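Local structure of family 88 glycosyl hydrolase (Bacteroides thetaiotaomicron, 5NOA) at residues 39-44 with 59-64; 69-74 with 370-375; 272-277 with 293-298; 299-302 with 306-309. The protein probably breaks down complex plant polysaccharides such as the arabinogalactan of gum arabic, as a glycoside hydrolase of its family or as a polysaccharide lyase. All coordinates share one frame; numbering follows the deposited sequence.

Contacts 1 and 2 pair helices of one (alpha/alpha)6 barrel, while contacts 3 and 4 set a loop against helix 289-304; all four are best read as packing of the scaffold, since none can be tied to a bound ligand. Contacts 1 and 2 share helix 56-72; their centres lie 14 Å apart, and their nearest atoms about 5 Å. Contacts 3 and 4 share helix 289-304, with centres 15 Å apart. Helix 358-377 connects the pairs: in contact 2, Glu370 CB packs on Tyr297 CD1 of contact 3 at 3.8 Å, and Glu370 OE1 lies 3.5 Å from Trp301 CD1 of contact 4. Contacts 1 and 4 are the most distant pair, their centres 24 Å apart.

Contact 1. Residues 39-44 with 59-64; sequences KVNGYW and AAYHTG
The hydroxyl of Tyr61 is gripped by two side chains of the facing helix. It donates to Asn41 OD1 over a short 2.6 Å from Tyr61 OH, and it is also hydrogen-bonded to NE2 of Gln45. The approach to the amide oxygen is bent rather than head-on, with a C=O...donor angle of 131° at Asn41 and the phenol oxygen tilted 23° from the carbonyl plane. Seen from the phenol, Asn41 OD1 lies at the ring edge, close to its plane. The other end of the amide is engaged as well, ND2 of Asn41 bonding to OD1 of Asn65, so both ends are held and the orientation of the amide is fixed. This is helix-helix packing in the (alpha/alpha)6 barrel of the six-hairpin glycosidases: helices 29-47 and 56-72 follow one another in the chain, and their nearest CA atoms here, those of Asn41 and Gly64, remain 9.0 Å apart, a gap bridged by long side chains.

Trp44 takes one face of the same phenol. Its five-membered ring makes an offset stack on Tyr61, the centroids 4.1 Å apart and the planes inclined by 28°. The pyrrole corner leads, with Trp44 CD1 3.4 Å from Tyr61 CE1. Both side chains leave their helices with CG anti to the backbone N, reach toward each other and slide past in opposite directions. All three touching residues are buried, and Val361 of helix 358-377 and Tyr80 of helix 75-87 also pack on the indole.

Contact 2. Residues 69-74 with 370-375; sequences YFLTNK and ERVRYL
Leu71 carries this contact with its two methyl branches: CD2 lies on Val372 alone, whereas CD1 touches both Val372 CG1 and Arg373. The buried part centres on Val372, where Leu71 CD2 lies 4.0 Å from Val372 CB and equally near the CG2 methyl of that valine. Leu71 CG is anti to the backbone N (chi1 -174°), and this carries the fork across to helix 358-377. Helix 29-47 closes the apolar cluster with Ile37 against Leu71 and with Val33 and Val34 against Val372.

Toward Arg373 the spacing is alike, but both partners are partly exposed. There Leu71 CD1 rests over one face of the Arg373 guanidinium, 3.7 Å above its plane and displaced toward its edge. The polar end of the arginine is held elsewhere: NH1 of Arg373 makes salt bridges with Glu67 and, at 2.9 Å, with OE1 of Glu370, which it meets 38° out of the carboxylate plane. These bonds keep the guanidinium in place while the leucine methyl lies over its flat face, where no N-H points.

Bringing helix 56-72, near the start of the chain, against helix 358-377, near its end, is consistent with the closed ring of helices of an (alpha/alpha)6 barrel.

Contact 3. Residues 272-277 with 293-298; sequences GYWTRS and AFFTYG
Trp274 and Phe295 are brought together by similar first torsions, chi1 -75° and -64°, each placing CG anti to its own carbonyl carbon and sending the ring toward the other segment. In the (alpha/alpha)6 barrel this pairs the loop between helices 250-266 and 289-304 with the second of those helices. The phenyl group turns its edge to one indole face, a tilted edge-to-face pair with planes at 57° and the centroids of the five-membered ring and the phenyl 4.6 Å apart. Phe295 CD2 makes the nearest approach, 3.5 Å from Trp274 CD2, close to the seam between the two indole rings.

The neighbouring CE2 atom reaches toward the pyrrole side, 3.7 Å from Trp274 CG. Over the six-membered ring stands the Phe295 CB, 4.1 Å from the centroid of the Trp274 benzo ring, a CH-pi contact directed at its face. One indole face thus receives both the phenyl edge and the methylene at its root. Val316 and Ala320 of helix 310-328 also touch the indole. With Trp274 cut back to an alanine, the edge and CB of Phe295 are likely to lose the surface they rest on, opening a gap between loop and helix.

Polar bonds fix the loop itself: Trp274 N is bonded to OG1 of Thr292, Trp274 NE1 to the carbonyl oxygen of Val264, and Thr275 OG1 donates to Ser277 O at 2.8 Å.

Contact 4. Residues 299-302 with 306-309; sequences LQWG and GFLD
Gly302 O accepts two backbone N-H groups from beyond its helix. Phe307 N donates over 2.9 Å to Gly302 O, in the carbonyl plane and at a C=O...donor angle of 160°. Leu308 N donates to Gly302 O at 3.0 Å but comes from above, 63° out of that plane. The bond from Phe307, five residues on, together with the positive phi of Gly306, is consistent with a Schellman-type end of helix 289-304. Further on, Phe307 O is bonded to NE of Arg258, and Asp309 is the N-cap of the next helix, OD1 accepting from the N of His312.

Apolar groups flank the turn. Leu308 CD1 lies 3.7 Å from Gly302 CA, where a CB would collide with it, and 4.0 Å from Leu299 CD2. Trp301 and Phe307 lie side by side and meet rim to rim, Trp301 CZ3 being 3.6 Å from Phe307 CD2 with the ring planes only 16° apart. Losing the indole to a serine at Trp301 is likely to strip the phenyl rim of its packing on that side, leaving it to its contacts with helix 250-266.

Helix 226-242 touches Trp301 and Leu299, helix 250-266 lies against Phe307 and Leu308, and helix 310-328 packs on Leu299 and Leu308.

Contact 1. Residues 39-44 with 59-64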
loop_
_atom_site.group_PDB
_atom_site.type_symbol
_atom_site.label_atom_id
_atom_site.label_comp_id
_atom_site.label_asym_id
_atom_site.label_seq_id
_atom_site.Cartn_x
_atom_site.Cartn_y
_atom_site.Cartn_z
ATOM N N LYS A 39 13.517 -12.315 -9.663
ATOM C CA LYS A 39 12.900 -12.604 -10.958
ATOM C C LYS A 39 11.819 -11.554 -11.292
ATOM O O LYS A 39 11.751 -11.039 -12.389
ATOM C CB LYS A 39 12.313 -14.007 -10.945
ATOM C CG LYS A 39 11.776 -14.495 -12.275
ATOM C CD LYS A 39 11.235 -15.921 -12.162
ATOM C CE LYS A 39 10.132 -16.084 -11.094
ATOM N NZ LYS A 39 9.013 -17.027 -11.423
ATOM N N VAL A 40 10.990 -11.249 -10.315
ATOM C CA VAL A 40 9.895 -10.311 -10.462
ATOM C C VAL A 40 10.405 -8.888 -10.674
ATOM O O VAL A 40 9.944 -8.166 -11.562
ATOM C CB VAL A 40 8.966 -10.405 -9.230
ATOM C CG1 VAL A 40 7.974 -9.274 -9.156
ATOM C CG2 VAL A 40 8.239 -11.749 -9.259
ATOM N N ASN A 41 11.291 -8.452 -9.795
ATOM C CA ASN A 41 11.766 -7.087 -9.868
ATOM C C ASN A 41 12.632 -6.882 -11.093
ATOM O O ASN A 41 12.573 -5.846 -11.758
ATOM C CB ASN A 41 12.447 -6.678 -8.578
ATOM C CG ASN A 41 12.317 -5.207 -8.269
ATOM O OD1 ASN A 41 11.400 -4.575 -8.777
ATOM N ND2 ASN A 41 13.182 -4.659 -7.437
ATOM N N GLY A 42 13.429 -7.892 -11.429
ATOM C CA GLY A 42 14.210 -7.855 -12.658
ATOM C C GLY A 42 13.345 -7.770 -13.899
ATOM O O GLY A 42 13.655 -6.996 -14.834
ATOM N N TYR A 43 12.273 -8.568 -13.948
ATOM C CA TYR A 43 11.345 -8.533 -15.085
ATOM C C TYR A 43 10.805 -7.101 -15.233
ATOM O O TYR A 43 10.746 -6.549 -16.340
ATOM C CB TYR A 43 10.230 -9.558 -14.889
ATOM C CG TYR A 43 9.187 -9.516 -15.951
ATOM C CD1 TYR A 43 9.314 -10.220 -17.129
ATOM C CD2 TYR A 43 8.061 -8.733 -15.789
ATOM C CE1 TYR A 43 8.324 -10.174 -18.101
ATOM C CE2 TYR A 43 7.077 -8.659 -16.752
ATOM C CZ TYR A 43 7.217 -9.374 -17.910
ATOM O OH TYR A 43 6.240 -9.294 -18.851
ATOM N N TRP A 44 10.361 -6.545 -14.112
ATOM C CA TRP A 44 9.755 -5.225 -14.182
ATOM C C TRP A 44 10.770 -4.191 -14.698
ATOM O O TRP A 44 10.499 -3.401 -15.611
ATOM C CB TRP A 44 9.185 -4.798 -12.846
ATOM C CG TRP A 44 8.553 -3.498 -12.957
ATOM C CD1 TRP A 44 9.133 -2.285 -12.666
ATOM C CD2 TRP A 44 7.288 -3.219 -13.487
ATOM N NE1 TRP A 44 8.297 -1.277 -12.968
ATOM C CE2 TRP A 44 7.128 -1.798 -13.446
ATOM C CE3 TRP A 44 6.252 -3.996 -13.975
ATOM C CZ2 TRP A 44 6.002 -1.162 -13.945
ATOM C CZ3 TRP A 44 5.070 -3.327 -14.416
ATOM C CH2 TRP A 44 4.983 -1.940 -14.386
ATOM N N ALA A 59 4.642 5.468 -8.153
ATOM C CA ALA A 59 5.162 5.622 -6.800
ATOM C C ALA A 59 4.934 4.384 -5.939
ATOM O O ALA A 59 5.754 4.054 -5.079
ATOM C CB ALA A 59 4.588 6.854 -6.150
ATOM N N ALA A 60 3.814 3.699 -6.157
ATOM C CA ALA A 60 3.513 2.490 -5.415
ATOM C C ALA A 60 4.502 1.397 -5.758
ATOM O O ALA A 60 4.969 0.674 -4.878
ATOM C CB ALA A 60 2.064 2.053 -5.646
ATOM N N TYR A 61 4.828 1.236 -7.041
ATOM C CA TYR A 61 5.893 0.329 -7.443
ATOM C C TYR A 61 7.159 0.642 -6.649
ATOM O O TYR A 61 7.801 -0.268 -6.112
ATOM C CB TYR A 61 6.177 0.376 -8.967
ATOM C CG TYR A 61 7.488 -0.293 -9.245
ATOM C CD1 TYR A 61 7.624 -1.676 -9.209
ATOM C CD2 TYR A 61 8.652 0.453 -9.365
ATOM C CE1 TYR A 61 8.869 -2.291 -9.309
ATOM C CE2 TYR A 61 9.878 -0.155 -9.480
ATOM C CZ TYR A 61 9.993 -1.516 -9.435
ATOM O OH TYR A 61 11.255 -2.090 -9.512
ATOM N N HIS A 62 7.537 1.916 -6.579
ATOM C CA HIS A 62 8.783 2.275 -5.921
ATOM C C HIS A 62 8.793 1.933 -4.444
ATOM O O HIS A 62 9.850 1.596 -3.909
ATOM C CB HIS A 62 9.172 3.730 -6.215
ATOM C CG HIS A 62 9.762 3.872 -7.576
ATOM N ND1 HIS A 62 11.083 3.549 -7.831
ATOM C CD2 HIS A 62 9.175 4.154 -8.771
ATOM C CE1 HIS A 62 11.271 3.641 -9.136
ATOM N NE2 HIS A 62 10.145 4.010 -9.731
ATOM N N THR A 63 7.630 1.963 -3.784
ATOM C CA THR A 63 7.596 1.517 -2.405
ATOM C C THR A 63 7.995 0.036 -2.306
ATOM O O THR A 63 8.663 -0.367 -1.343
ATOM C CB THR A 63 6.298 1.820 -1.653
ATOM O OG1 THR A 63 5.215 1.004 -2.124
ATOM C CG2 THR A 63 5.932 3.242 -1.703
ATOM N N GLY A 64 7.586 -0.762 -3.276
ATOM C CA GLY A 64 7.982 -2.144 -3.326
ATOM C C GLY A 64 9.436 -2.355 -3.700
ATOM O O GLY A 64 10.118 -3.247 -3.166
#

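Contact 2. Residues 69-74 with 370-375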
loop_
_atom_site.group_PDB
_atom_site.type_symbol
_atom_site.label_atom_id
_atom_site.label_comp_id
_atom_site.label_asym_id
_atom_site.label_seq_id
_atom_site.Cartn_x
_atom_site.Cartn_y
_atom_site.Cartn_z
ATOM N N TYR A 69 15.091 -3.538 -2.019
ATOM C CA TYR A 69 16.440 -3.059 -1.764
ATOM C C TYR A 69 16.797 -3.224 -0.302
ATOM O O TYR A 69 17.888 -3.678 0.036
ATOM C CB TYR A 69 16.609 -1.594 -2.203
ATOM C CG TYR A 69 17.999 -1.120 -1.919
ATOM C CD1 TYR A 69 19.070 -1.672 -2.601
ATOM C CD2 TYR A 69 18.262 -0.225 -0.892
ATOM C CE1 TYR A 69 20.354 -1.286 -2.319
ATOM C CE2 TYR A 69 19.578 0.167 -0.598
ATOM C CZ TYR A 69 20.605 -0.383 -1.316
ATOM O OH TYR A 69 21.890 -0.004 -1.026
ATOM N N PHE A 70 15.890 -2.845 0.596
ATOM C CA PHE A 70 16.163 -3.018 2.032
ATOM C C PHE A 70 16.415 -4.488 2.377
ATOM O O PHE A 70 17.242 -4.800 3.243
ATOM C CB PHE A 70 15.004 -2.520 2.884
ATOM C CG PHE A 70 14.719 -1.069 2.757
ATOM C CD1 PHE A 70 15.666 -0.156 2.332
ATOM C CD2 PHE A 70 13.445 -0.607 3.052
ATOM C CE1 PHE A 70 15.365 1.187 2.230
ATOM C CE2 PHE A 70 13.148 0.735 2.960
ATOM C CZ PHE A 70 14.112 1.633 2.552
ATOM N N LEU A 71 15.684 -5.402 1.745
ATOM C CA LEU A 71 15.849 -6.832 2.016
ATOM C C LEU A 71 17.134 -7.396 1.440
ATOM O O LEU A 71 17.816 -8.154 2.125
ATOM C CB LEU A 71 14.665 -7.619 1.455
ATOM C CG LEU A 71 14.639 -9.094 1.804
ATOM C CD1 LEU A 71 14.075 -9.274 3.199
ATOM C CD2 LEU A 71 13.780 -9.872 0.807
ATOM N N THR A 72 17.431 -7.051 0.194
ATOM C CA THR A 72 18.462 -7.747 -0.578
ATOM C C THR A 72 19.729 -6.952 -0.812
ATOM O O THR A 72 20.742 -7.529 -1.207
ATOM C CB THR A 72 17.954 -8.161 -1.975
ATOM O OG1 THR A 72 17.758 -7.007 -2.807
ATOM C CG2 THR A 72 16.688 -8.954 -1.896
ATOM N N ASN A 73 19.689 -5.639 -0.645
ATOM C CA ASN A 73 20.849 -4.777 -0.923
ATOM C C ASN A 73 21.350 -4.800 -2.356
ATOM O O ASN A 73 22.460 -4.376 -2.624
ATOM C CB ASN A 73 21.968 -5.036 0.098
ATOM C CG ASN A 73 21.545 -4.634 1.494
ATOM O OD1 ASN A 73 21.338 -5.474 2.368
ATOM N ND2 ASN A 73 21.385 -3.338 1.698
ATOM N N LYS A 74 20.503 -5.183 -3.308
ATOM C CA LYS A 74 20.960 -5.253 -4.693
ATOM C C LYS A 74 21.124 -3.814 -5.246
ATOM O O LYS A 74 20.159 -3.052 -5.319
ATOM C CB LYS A 74 19.985 -6.051 -5.552
ATOM C CG LYS A 74 20.467 -6.238 -6.970
ATOM C CD LYS A 74 19.719 -7.329 -7.711
ATOM C CE LYS A 74 20.428 -7.640 -9.004
ATOM N NZ LYS A 74 19.811 -8.833 -9.614
ATOM N N GLU A 370 8.246 -9.592 3.028
ATOM C CA GLU A 370 7.830 -9.911 4.387
ATOM C C GLU A 370 7.811 -11.420 4.626
ATOM O O GLU A 370 8.109 -11.862 5.741
ATOM C CB GLU A 370 6.497 -9.260 4.732
ATOM C CG GLU A 370 6.255 -9.169 6.219
ATOM C CD GLU A 370 7.276 -8.322 6.971
ATOM O OE1 GLU A 370 7.888 -7.366 6.405
ATOM O OE2 GLU A 370 7.495 -8.611 8.149
ATOM N N ARG A 371 7.515 -12.187 3.589
ATOM C CA ARG A 371 7.607 -13.633 3.714
ATOM C C ARG A 371 9.020 -14.101 3.979
ATOM O O ARG A 371 9.227 -14.996 4.793
ATOM C CB ARG A 371 7.075 -14.321 2.463
ATOM C CG ARG A 371 7.125 -15.825 2.624
ATOM C CD ARG A 371 6.240 -16.543 1.694
ATOM N NE ARG A 371 6.166 -17.963 2.001
ATOM C CZ ARG A 371 5.405 -18.512 2.947
ATOM N NH1 ARG A 371 4.608 -17.815 3.711
ATOM N NH2 ARG A 371 5.442 -19.822 3.105
ATOM N N VAL A 372 10.003 -13.524 3.286
ATOM C CA VAL A 372 11.399 -13.874 3.567
ATOM C C VAL A 372 11.726 -13.643 5.029
ATOM O O VAL A 372 12.359 -14.492 5.674
ATOM C CB VAL A 372 12.357 -13.095 2.651
ATOM C CG1 VAL A 372 13.811 -13.273 3.089
ATOM C CG2 VAL A 372 12.191 -13.517 1.226
ATOM N N ARG A 373 11.296 -12.502 5.557
ATOM C CA ARG A 373 11.534 -12.202 6.970
ATOM C C ARG A 373 10.920 -13.243 7.914
ATOM O O ARG A 373 11.546 -13.697 8.880
ATOM C CB ARG A 373 11.100 -10.783 7.320
ATOM C CG ARG A 373 11.851 -9.724 6.496
ATOM C CD ARG A 373 11.454 -8.322 6.876
ATOM N NE ARG A 373 12.066 -7.307 5.985
ATOM C CZ ARG A 373 11.440 -6.662 5.006
ATOM N NH1 ARG A 373 10.136 -6.846 4.689
ATOM N NH2 ARG A 373 12.145 -5.763 4.318
ATOM N N TYR A 374 9.699 -13.667 7.617
ATOM C CA TYR A 374 9.063 -14.751 8.380
ATOM C C TYR A 374 9.850 -16.064 8.264
ATOM O O TYR A 374 10.165 -16.706 9.280
ATOM C CB TYR A 374 7.623 -14.950 7.882
ATOM C CG TYR A 374 7.033 -16.241 8.349
ATOM C CD1 TYR A 374 6.775 -16.450 9.692
ATOM C CD2 TYR A 374 6.742 -17.241 7.458
ATOM C CE1 TYR A 374 6.252 -17.642 10.139
ATOM C CE2 TYR A 374 6.205 -18.432 7.895
ATOM C CZ TYR A 374 5.969 -18.629 9.236
ATOM O OH TYR A 374 5.450 -19.854 9.650
ATOM N N LEU A 375 10.171 -16.484 7.043
ATOM C CA LEU A 375 10.843 -17.756 6.859
ATOM C C LEU A 375 12.205 -17.790 7.533
ATOM O O LEU A 375 12.604 -18.829 8.042
ATOM C CB LEU A 375 10.942 -18.103 5.384
ATOM C CG LEU A 375 9.617 -18.368 4.689
ATOM C CD1 LEU A 375 9.856 -18.419 3.197
ATOM C CD2 LEU A 375 8.919 -19.628 5.199
#

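Contact 3. Residues 272-277 with 293-298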
loop_
_atom_site.group_PDB
_atom_site.type_symbol
_atom_site.label_atom_id
_atom_site.label_comp_id
_atom_site.label_asym_id
_atom_site.label_seq_id
_atom_site.Cartn_x
_atom_site.Cartn_y
_atom_site.Cartn_z
ATOM N N GLY A 272 -7.634 -18.888 -1.397
ATOM C CA GLY A 272 -6.504 -18.125 -0.843
ATOM C C GLY A 272 -6.423 -16.654 -1.208
ATOM O O GLY A 272 -5.755 -15.893 -0.532
ATOM N N TYR A 273 -7.127 -16.276 -2.255
ATOM C CA TYR A 273 -7.243 -14.880 -2.658
ATOM C C TYR A 273 -8.452 -14.216 -2.029
ATOM O O TYR A 273 -9.313 -14.890 -1.447
ATOM C CB TYR A 273 -7.233 -14.760 -4.189
ATOM C CG TYR A 273 -8.289 -15.532 -4.915
ATOM C CD1 TYR A 273 -9.603 -15.093 -4.960
ATOM C CD2 TYR A 273 -7.989 -16.709 -5.566
ATOM C CE1 TYR A 273 -10.572 -15.802 -5.654
ATOM C CE2 TYR A 273 -8.952 -17.419 -6.235
ATOM C CZ TYR A 273 -10.255 -16.953 -6.289
ATOM O OH TYR A 273 -11.243 -17.628 -6.961
ATOM N N TRP A 274 -8.525 -12.903 -2.214
ATOM C CA TRP A 274 -9.693 -12.111 -1.932
ATOM C C TRP A 274 -10.271 -11.616 -3.245
ATOM O O TRP A 274 -9.542 -11.165 -4.108
ATOM C CB TRP A 274 -9.361 -10.935 -1.040
ATOM C CG TRP A 274 -9.138 -11.312 0.396
ATOM C CD1 TRP A 274 -10.002 -11.120 1.414
ATOM C CD2 TRP A 274 -7.950 -11.871 0.979
ATOM N NE1 TRP A 274 -9.442 -11.524 2.601
ATOM C CE2 TRP A 274 -8.179 -11.970 2.359
ATOM C CE3 TRP A 274 -6.715 -12.258 0.484
ATOM C CZ2 TRP A 274 -7.231 -12.467 3.222
ATOM C CZ3 TRP A 274 -5.769 -12.746 1.354
ATOM C CH2 TRP A 274 -6.029 -12.820 2.696
ATOM N N THR A 275 -11.578 -11.695 -3.366
ATOM C CA THR A 275 -12.270 -11.218 -4.551
ATOM C C THR A 275 -12.416 -9.709 -4.510
ATOM O O THR A 275 -12.395 -9.081 -3.428
ATOM C CB THR A 275 -13.637 -11.914 -4.709
ATOM O OG1 THR A 275 -14.357 -11.854 -3.481
ATOM C CG2 THR A 275 -13.476 -13.356 -5.087
ATOM N N ARG A 276 -12.578 -9.139 -5.695
ATOM C CA ARG A 276 -12.683 -7.703 -5.845
ATOM C C ARG A 276 -13.717 -7.070 -4.921
ATOM O O ARG A 276 -13.447 -5.999 -4.352
ATOM C CB ARG A 276 -12.934 -7.356 -7.326
ATOM C CG ARG A 276 -11.705 -7.528 -8.202
ATOM C CD ARG A 276 -12.021 -7.505 -9.668
ATOM N NE ARG A 276 -12.607 -8.777 -10.062
ATOM C CZ ARG A 276 -13.165 -9.007 -11.247
ATOM N NH1 ARG A 276 -13.232 -8.040 -12.166
ATOM N NH2 ARG A 276 -13.638 -10.188 -11.532
ATOM N N SER A 277 -14.900 -7.683 -4.754
ATOM C CA SER A 277 -15.855 -7.345 -3.672
ATOM C C SER A 277 -15.621 -8.396 -2.588
ATOM O O SER A 277 -15.918 -9.583 -2.776
ATOM C CB SER A 277 -17.295 -7.365 -4.165
ATOM O OG SER A 277 -18.188 -6.857 -3.200
ATOM N N ALA A 293 -2.193 -9.410 -2.338
ATOM C CA ALA A 293 -0.775 -9.157 -2.026
ATOM C C ALA A 293 -0.616 -8.177 -0.874
ATOM O O ALA A 293 0.178 -8.373 0.017
ATOM C CB ALA A 293 -0.033 -8.670 -3.272
ATOM N N PHE A 294 -1.375 -7.085 -0.891
ATOM C CA PHE A 294 -1.314 -6.138 0.215
ATOM C C PHE A 294 -1.722 -6.812 1.519
ATOM O O PHE A 294 -1.148 -6.514 2.558
ATOM C CB PHE A 294 -2.185 -4.903 -0.026
ATOM C CG PHE A 294 -1.613 -3.889 -0.996
ATOM C CD1 PHE A 294 -0.354 -3.344 -0.799
ATOM C CD2 PHE A 294 -2.337 -3.473 -2.086
ATOM C CE1 PHE A 294 0.192 -2.410 -1.674
ATOM C CE2 PHE A 294 -1.820 -2.517 -2.966
ATOM C CZ PHE A 294 -0.544 -2.005 -2.756
ATOM N N PHE A 295 -2.744 -7.668 1.489
ATOM C CA PHE A 295 -3.147 -8.372 2.701
ATOM C C PHE A 295 -2.061 -9.331 3.174
ATOM O O PHE A 295 -1.861 -9.485 4.380
ATOM C CB PHE A 295 -4.451 -9.141 2.494
ATOM C CG PHE A 295 -5.659 -8.278 2.195
ATOM C CD1 PHE A 295 -5.922 -7.105 2.880
ATOM C CD2 PHE A 295 -6.591 -8.708 1.279
ATOM C CE1 PHE A 295 -7.059 -6.359 2.627
ATOM C CE2 PHE A 295 -7.719 -7.959 1.016
ATOM C CZ PHE A 295 -7.960 -6.778 1.682
ATOM N N THR A 296 -1.395 -9.999 2.244
ATOM C CA THR A 296 -0.361 -10.948 2.587
ATOM C C THR A 296 0.807 -10.219 3.226
ATOM O O THR A 296 1.386 -10.717 4.194
ATOM C CB THR A 296 0.065 -11.725 1.361
ATOM O OG1 THR A 296 -1.070 -12.344 0.774
ATOM C CG2 THR A 296 1.060 -12.809 1.623
ATOM N N TYR A 297 1.139 -9.024 2.735
ATOM C CA TYR A 297 2.100 -8.162 3.413
ATOM C C TYR A 297 1.637 -7.758 4.784
ATOM O O TYR A 297 2.337 -7.922 5.785
ATOM C CB TYR A 297 2.384 -6.877 2.605
ATOM C CG TYR A 297 3.225 -5.882 3.365
ATOM C CD1 TYR A 297 4.536 -6.161 3.687
ATOM C CD2 TYR A 297 2.686 -4.678 3.798
ATOM C CE1 TYR A 297 5.309 -5.254 4.375
ATOM C CE2 TYR A 297 3.464 -3.770 4.516
ATOM C CZ TYR A 297 4.786 -4.073 4.818
ATOM O OH TYR A 297 5.587 -3.183 5.513
ATOM N N GLY A 298 0.443 -7.161 4.869
ATOM C CA GLY A 298 0.019 -6.559 6.147
ATOM C C GLY A 298 -0.173 -7.601 7.235
ATOM O O GLY A 298 0.206 -7.380 8.381
#

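Contact 4. Residues 299-302 with 306-309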
loop_
_atom_site.group_PDB
_atom_site.type_symbol
_atom_site.label_atom_id
_atom_site.label_comp_id
_atom_site.label_asym_id
_atom_site.label_seq_id
_atom_site.Cartn_x
_atom_site.Cartn_y
_atom_site.Cartn_z
ATOM N N LEU A 299 -0.774 -8.745 6.865
ATOM C CA LEU A 299 -0.994 -9.799 7.852
ATOM C C LEU A 299 0.343 -10.400 8.285
ATOM O O LEU A 299 0.566 -10.607 9.480
ATOM C CB LEU A 299 -1.913 -10.876 7.344
ATOM C CG LEU A 299 -3.359 -10.452 7.074
ATOM C CD1 LEU A 299 -4.133 -11.596 6.469
ATOM C CD2 LEU A 299 -4.045 -9.957 8.310
ATOM N N GLN A 300 1.232 -10.702 7.346
ATOM C CA GLN A 300 2.512 -11.274 7.763
ATOM C C GLN A 300 3.304 -10.271 8.570
ATOM O O GLN A 300 3.975 -10.630 9.545
ATOM C CB GLN A 300 3.313 -11.748 6.573
ATOM C CG GLN A 300 4.608 -12.495 6.996
ATOM C CD GLN A 300 4.304 -13.856 7.627
ATOM O OE1 GLN A 300 4.067 -14.819 6.914
ATOM N NE2 GLN A 300 4.248 -13.925 8.950
ATOM N N TRP A 301 3.259 -8.987 8.167
ATOM C CA TRP A 301 3.980 -7.968 8.908
ATOM C C TRP A 301 3.450 -7.905 10.320
ATOM O O TRP A 301 4.204 -7.852 11.313
ATOM C CB TRP A 301 3.898 -6.582 8.221
ATOM C CG TRP A 301 4.757 -5.599 8.913
ATOM C CD1 TRP A 301 6.075 -5.341 8.624
ATOM C CD2 TRP A 301 4.436 -4.799 10.059
ATOM N NE1 TRP A 301 6.580 -4.433 9.507
ATOM C CE2 TRP A 301 5.622 -4.111 10.426
ATOM C CE3 TRP A 301 3.285 -4.603 10.830
ATOM C CZ2 TRP A 301 5.692 -3.276 11.538
ATOM C CZ3 TRP A 301 3.373 -3.758 11.960
ATOM C CH2 TRP A 301 4.568 -3.105 12.272
ATOM N N GLY A 302 2.137 -7.909 10.471
ATOM C CA GLY A 302 1.551 -7.829 11.820
ATOM C C GLY A 302 1.876 -9.008 12.708
ATOM O O GLY A 302 2.066 -8.836 13.934
ATOM N N GLY A 306 4.419 -8.500 16.101
ATOM C CA GLY A 306 3.873 -8.677 17.418
ATOM C C GLY A 306 2.543 -8.031 17.689
ATOM O O GLY A 306 2.154 -7.872 18.835
ATOM N N PHE A 307 1.843 -7.682 16.628
ATOM C CA PHE A 307 0.512 -7.097 16.752
ATOM C C PHE A 307 -0.627 -8.039 16.487
ATOM O O PHE A 307 -1.746 -7.774 16.939
ATOM C CB PHE A 307 0.423 -5.880 15.847
ATOM C CG PHE A 307 1.404 -4.825 16.203
ATOM C CD1 PHE A 307 1.266 -4.111 17.382
ATOM C CD2 PHE A 307 2.495 -4.576 15.403
ATOM C CE1 PHE A 307 2.190 -3.157 17.735
ATOM C CE2 PHE A 307 3.434 -3.624 15.754
ATOM C CZ PHE A 307 3.275 -2.911 16.918
ATOM N N LEU A 308 -0.366 -9.114 15.749
ATOM C CA LEU A 308 -1.387 -10.070 15.337
ATOM C C LEU A 308 -1.067 -11.452 15.824
ATOM O O LEU A 308 0.102 -11.808 15.917
ATOM C CB LEU A 308 -1.534 -10.110 13.788
ATOM C CG LEU A 308 -1.912 -8.788 13.141
ATOM C CD1 LEU A 308 -1.991 -8.998 11.637
ATOM C CD2 LEU A 308 -3.220 -8.237 13.686
ATOM N N ASP A 309 -2.102 -12.216 16.116
ATOM C CA ASP A 309 -1.985 -13.557 16.686
ATOM C C ASP A 309 -1.376 -14.534 15.669
ATOM O O ASP A 309 -1.988 -14.843 14.657
ATOM C CB ASP A 309 -3.393 -13.982 17.107
ATOM C CG ASP A 309 -3.485 -15.345 17.797
ATOM O OD1 ASP A 309 -2.797 -16.281 17.399
ATOM O OD2 ASP A 309 -4.342 -15.466 18.708
#